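Local coordinates for PLP-Dependent L-Arginine Hydroxylase MppP (Streptomyces wadayamensis, PDB 6C9B), which uses pyridoxal phosphate to oxidise L-arginine, giving 4-hydroxy-2-ketoarginine and 2-ketoarginine as products, at residues B[312-317]-B[349-354]; B[13-18]-B[332-337]. One frame throughout, in Å; residues are numbered along the deposited sequence.

Contact 1: B[312-317]-B[349-354]; sequences VAFAGR and HMVRIA. With EGV ((4S)-5-carbamimidamido-4-hydroxy-2-oxopentanoic acid), chain F.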
# COMPACT_ATOMS: atom_id res chain seq x y z
N VAL B 312 6.26 15.21 25.16
CA VAL B 312 6.94 16.06 26.13
C VAL B 312 6.38 17.47 25.95
O VAL B 312 6.30 17.97 24.82
CB VAL B 312 8.47 16.03 25.94
CG1 VAL B 312 8.85 16.48 24.59
CG2 VAL B 312 9.14 16.89 27.00
N ALA B 313 5.98 18.10 27.05
CA ALA B 313 5.44 19.45 27.02
C ALA B 313 6.44 20.42 27.62
O ALA B 313 7.23 20.07 28.50
CB ALA B 313 4.14 19.56 27.82
N PHE B 314 6.38 21.66 27.16
CA PHE B 314 7.27 22.68 27.71
C PHE B 314 6.49 23.97 27.89
O PHE B 314 5.57 24.27 27.12
CB PHE B 314 8.50 22.90 26.83
CG PHE B 314 8.32 22.44 25.45
CD1 PHE B 314 7.70 23.25 24.52
CD2 PHE B 314 8.72 21.17 25.08
CE1 PHE B 314 7.51 22.81 23.24
CE2 PHE B 314 8.53 20.72 23.82
CZ PHE B 314 7.92 21.54 22.89
N ALA B 315 6.81 24.69 28.94
CA ALA B 315 6.31 26.04 29.07
C ALA B 315 7.30 26.97 28.37
O ALA B 315 8.51 26.71 28.34
CB ALA B 315 6.14 26.42 30.54
N GLY B 316 6.77 28.02 27.76
CA GLY B 316 7.61 29.10 27.29
C GLY B 316 8.12 28.97 25.87
O GLY B 316 8.74 29.92 25.37
N ARG B 317 7.91 27.84 25.20
CA ARG B 317 8.29 27.71 23.80
C ARG B 317 7.32 26.78 23.10
O ARG B 317 6.59 26.01 23.73
CB ARG B 317 9.71 27.19 23.63
CG ARG B 317 10.10 26.07 24.58
CD ARG B 317 11.43 26.38 25.22
NE ARG B 317 12.45 26.58 24.20
CZ ARG B 317 13.74 26.75 24.45
NH1 ARG B 317 14.20 26.75 25.70
NH2 ARG B 317 14.59 26.92 23.44
N HIS B 349 2.68 23.35 22.32
CA HIS B 349 3.76 23.35 23.30
C HIS B 349 4.23 21.94 23.62
O HIS B 349 4.74 21.69 24.70
CB HIS B 349 3.34 24.10 24.55
CG HIS B 349 3.05 25.55 24.29
ND1 HIS B 349 4.05 26.48 24.07
CD2 HIS B 349 1.88 26.22 24.17
CE1 HIS B 349 3.51 27.66 23.85
NE2 HIS B 349 2.19 27.53 23.90
N MET B 350 4.08 21.02 22.66
CA MET B 350 4.56 19.66 22.80
C MET B 350 5.35 19.20 21.58
O MET B 350 5.09 19.64 20.45
CB MET B 350 3.41 18.70 23.04
CG MET B 350 2.75 18.92 24.38
SD MET B 350 1.35 17.78 24.57
CE MET B 350 0.05 18.66 23.71
N VAL B 351 6.31 18.30 21.82
CA VAL B 351 6.90 17.48 20.77
C VAL B 351 6.71 16.02 21.15
O VAL B 351 6.49 15.67 22.31
CB VAL B 351 8.40 17.75 20.52
CG1 VAL B 351 8.62 19.19 20.13
CG2 VAL B 351 9.20 17.43 21.73
N ARG B 352 6.84 15.15 20.15
CA ARG B 352 6.73 13.71 20.34
C ARG B 352 8.06 13.06 20.02
O ARG B 352 8.70 13.41 19.02
CB ARG B 352 5.62 13.11 19.46
CG ARG B 352 5.16 11.75 19.93
CD ARG B 352 4.31 11.01 18.88
NE ARG B 352 5.15 10.57 17.76
CZ ARG B 352 4.74 9.75 16.79
NH1 ARG B 352 5.58 9.41 15.83
NH2 ARG B 352 3.50 9.27 16.78
N ILE B 353 8.48 12.13 20.87
CA ILE B 353 9.73 11.38 20.76
C ILE B 353 9.42 9.91 20.51
O ILE B 353 8.59 9.32 21.21
CB ILE B 353 10.56 11.54 22.05
CG1 ILE B 353 10.92 13.00 22.26
CG2 ILE B 353 11.81 10.68 22.02
CD1 ILE B 353 11.54 13.25 23.63
N ALA B 354 10.10 9.32 19.53
CA ALA B 354 9.97 7.90 19.23
C ALA B 354 10.84 7.07 20.15
O ALA B 354 12.04 7.33 20.31
CB ALA B 354 10.40 7.62 17.78
C10 EGV F . 3.78 7.58 13.52
C02 EGV F . 3.51 6.90 8.52
C03 EGV F . 1.53 7.58 7.17
C06 EGV F . 3.01 6.44 9.88
C07 EGV F . 3.46 7.49 10.92
C09 EGV F . 2.89 7.25 12.34
N01 EGV F . 2.69 7.94 7.93
N04 EGV F . 0.73 8.60 6.59
N05 EGV F . 1.19 6.32 7.04
O08 EGV F . 3.55 5.22 10.19
O11 EGV F . 3.38 7.24 14.62
O12 EGV F . 4.87 8.17 13.38
O13 EGV F . 1.76 6.81 12.53
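V312 and V351 face each other as an antiparallel hydrogen-bonded pair in the small C-terminal sheet of this PLP-dependent aminotransferase-type fold. V312 N donates to V351 O at 2.9 Å, and V351 N returns a bond to V312 O. The next pair, A313 and M350, is non-hydrogen-bonded, with CB of A313 3.8 Å from CG of M350. A third backbone bond runs from F314 N to H349 O at 3.0 Å. H349 O also sits over one face of the F314 ring, offset toward its rim and 3.3 Å from F314 CE1. The ring edge meets V351, whose CG1 lies near the ring plane 3.7 Å from F314 CZ; the two side chains cross at about a right angle. V322 of helix 319-327 also touches F314.

Beyond V351, R352 leaves its backbone away from 312-317, and its guanidinium reaches the ligand. The chain runs extended through CD (CG anti to the backbone N, chi1 -161°) and bends at chi3 before the guanidinium meets the carboxylate. R352 NH1 donates to EGV O12 at 2.8 Å and R352 NH2 to EGV O11 at 3.0 Å. A26 O takes a further bond from NH1. Just before strand 350-354, the H349 ring reaches the turn after F314: H349 ND1 donates to R317 O at 2.6 Å, from above the carbonyl plane.

Contact 2: B[13-18]-B[332-337]; sequences QWEYLA and FALPCR. With EGV ((4S)-5-carbamimidamido-4-hydroxy-2-oxopentanoic acid), chain F.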
# COMPACT_ATOMS: atom_id res chain seq x y z
N GLN B 13 5.01 14.45 6.65
CA GLN B 13 5.99 15.31 5.98
C GLN B 13 7.06 15.80 6.95
O GLN B 13 8.21 15.99 6.53
CB GLN B 13 5.26 16.46 5.28
CG GLN B 13 4.39 15.94 4.12
CD GLN B 13 3.76 17.05 3.33
OE1 GLN B 13 4.13 18.20 3.49
NE2 GLN B 13 2.81 16.71 2.45
N TRP B 14 6.73 15.98 8.23
CA TRP B 14 7.78 16.18 9.23
C TRP B 14 8.66 14.95 9.37
O TRP B 14 9.86 15.05 9.63
CB TRP B 14 7.18 16.51 10.59
CG TRP B 14 6.61 17.87 10.72
CD1 TRP B 14 5.29 18.23 10.67
CD2 TRP B 14 7.35 19.08 10.95
NE1 TRP B 14 5.16 19.59 10.84
CE2 TRP B 14 6.41 20.13 11.01
CE3 TRP B 14 8.70 19.38 11.10
CZ2 TRP B 14 6.79 21.46 11.22
CZ3 TRP B 14 9.08 20.69 11.31
CH2 TRP B 14 8.13 21.72 11.37
N GLU B 15 8.06 13.76 9.23
CA GLU B 15 8.83 12.53 9.38
C GLU B 15 9.77 12.29 8.20
O GLU B 15 10.81 11.66 8.38
CB GLU B 15 7.89 11.34 9.59
CG GLU B 15 7.09 11.46 10.90
CD GLU B 15 6.07 10.34 11.13
OE1 GLU B 15 5.76 9.58 10.20
OE2 GLU B 15 5.59 10.22 12.27
N TYR B 16 9.44 12.76 6.99
CA TYR B 16 10.36 12.60 5.86
C TYR B 16 11.72 13.20 6.17
O TYR B 16 12.76 12.70 5.73
CB TYR B 16 9.81 13.26 4.58
CG TYR B 16 8.58 12.59 4.01
CD1 TYR B 16 8.46 11.21 4.03
CD2 TYR B 16 7.55 13.33 3.45
CE1 TYR B 16 7.34 10.57 3.50
CE2 TYR B 16 6.41 12.71 2.93
CZ TYR B 16 6.31 11.32 2.96
OH TYR B 16 5.19 10.67 2.47
N LEU B 17 11.73 14.32 6.91
CA LEU B 17 12.95 15.07 7.16
C LEU B 17 13.94 14.28 7.99
O LEU B 17 15.15 14.57 7.97
CB LEU B 17 12.61 16.38 7.86
CG LEU B 17 11.67 17.35 7.14
CD1 LEU B 17 11.25 18.46 8.09
CD2 LEU B 17 12.33 17.93 5.91
N ALA B 18 13.45 13.28 8.73
CA ALA B 18 14.26 12.51 9.67
C ALA B 18 14.74 11.17 9.13
O ALA B 18 15.67 10.59 9.70
CB ALA B 18 13.45 12.24 10.95
N PHE B 332 16.05 14.83 15.10
CA PHE B 332 14.74 15.04 14.48
C PHE B 332 13.64 14.43 15.32
O PHE B 332 13.47 13.20 15.36
CB PHE B 332 14.72 14.47 13.07
CG PHE B 332 15.59 15.21 12.12
CD1 PHE B 332 15.11 16.31 11.42
CD2 PHE B 332 16.92 14.83 11.93
CE1 PHE B 332 15.93 17.01 10.55
CE2 PHE B 332 17.73 15.53 11.07
CZ PHE B 332 17.24 16.62 10.38
N ALA B 333 12.82 15.29 15.94
CA ALA B 333 11.63 14.88 16.66
C ALA B 333 10.40 15.31 15.85
O ALA B 333 10.51 15.59 14.65
CB ALA B 333 11.65 15.47 18.07
N LEU B 334 9.24 15.30 16.48
CA LEU B 334 8.00 15.62 15.78
C LEU B 334 7.20 16.66 16.56
O LEU B 334 6.84 16.41 17.72
CB LEU B 334 7.20 14.33 15.59
CG LEU B 334 6.13 14.24 14.54
CD1 LEU B 334 6.73 14.50 13.20
CD2 LEU B 334 5.51 12.84 14.62
N PRO B 335 6.90 17.82 15.98
CA PRO B 335 5.98 18.74 16.67
C PRO B 335 4.60 18.14 16.77
O PRO B 335 4.15 17.41 15.89
CB PRO B 335 5.96 19.99 15.78
CG PRO B 335 7.14 19.83 14.82
CD PRO B 335 7.34 18.35 14.68
N CYS B 336 3.91 18.48 17.84
CA CYS B 336 2.66 17.80 18.12
C CYS B 336 1.43 18.46 17.50
O CYS B 336 0.35 17.85 17.58
CB CYS B 336 2.44 17.68 19.62
SG CYS B 336 3.25 16.22 20.24
N ARG B 337 1.54 19.68 16.98
CA ARG B 337 0.36 20.41 16.51
C ARG B 337 -0.57 19.53 15.71
O ARG B 337 -1.79 19.52 15.92
CB ARG B 337 0.76 21.60 15.64
CG ARG B 337 1.15 22.85 16.39
CD ARG B 337 1.56 23.95 15.40
NE ARG B 337 0.48 24.36 14.48
CZ ARG B 337 -0.42 25.31 14.73
NH1 ARG B 337 -0.42 25.96 15.88
NH2 ARG B 337 -1.34 25.59 13.82
C10 EGV F . 3.78 7.58 13.52
C02 EGV F . 3.51 6.90 8.52
C03 EGV F . 1.53 7.58 7.17
C06 EGV F . 3.01 6.44 9.88
C07 EGV F . 3.46 7.49 10.92
C09 EGV F . 2.89 7.25 12.34
N01 EGV F . 2.69 7.94 7.93
N04 EGV F . 0.73 8.60 6.59
N05 EGV F . 1.19 6.32 7.04
O08 EGV F . 3.55 5.22 10.19
O11 EGV F . 3.38 7.24 14.62
O12 EGV F . 4.87 8.17 13.38
O13 EGV F . 1.76 6.81 12.53
O HOH W 1 11.38 15.41 11.83
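P335 makes a CH-pi contact over one face of the W14 ring, where helix 11-16 packs against strand 331-335 of the small C-terminal sheet. P335 CG stands over the centre of the six-membered ring of W14, 3.8 Å from its centroid and 5° off the ring normal. The two side chains cross at about a right angle. The W14 CB already points toward 332-337, and chi1 of -74° sets CG beside the backbone N. W323 of helix 319-327 meets the W14 ring edge-to-face and also touches P335.

L334 approaches W14 and E15 obliquely. L334 CD1 touches W14 CB at 3.3 Å and also lies near E15 CG. The other branch, L334 CD2, comes 3.5 Å from E15 OE2. E15 is extended beyond CG, which carries its carboxylate to the ligand. E15 OE2 lies 2.4 Å from EGV O12. R352 NH1 makes a long, weak ion pair with the same OE2. This places L334 beside a ligand-binding carboxylate, as an apolar neighbour.

Further along the segment, A18 and F332 pack together, A18 CB to F332 CB at 3.3 Å. The F332 ring turns one face to the backbone of L17: L17 O lies 3.6 Å from F332 CE1, offset toward the rim. Y16 and Q13 carry the helix on to the second subunit, through hydrogen bonds to L251 and S248 of that subunit. A water joins the two backbones, donating to W14 O at 2.7 Å and to A333 O at 3.0 Å.

In the fold
From the N terminus, the chain first passes through 13-18, whose partner 332-337 comes more than 300 residues later. Contact 2 therefore closes a very long loop, bringing the N-terminal helix onto the C-terminal sheet. Segment 312-317 follows within that loop, and its partner 349-354 lies beyond 332-337. Contact 1 closes a short loop holding helix 319-327, and the two loops cross. Strand 350-354 lies between strands 309-314 and 331-335, so it joins the contacts directly: R352 N probably bonds to L334 O at 2.7 Å, and C336 N to M350 O. Both contacts end at the ligand pocket.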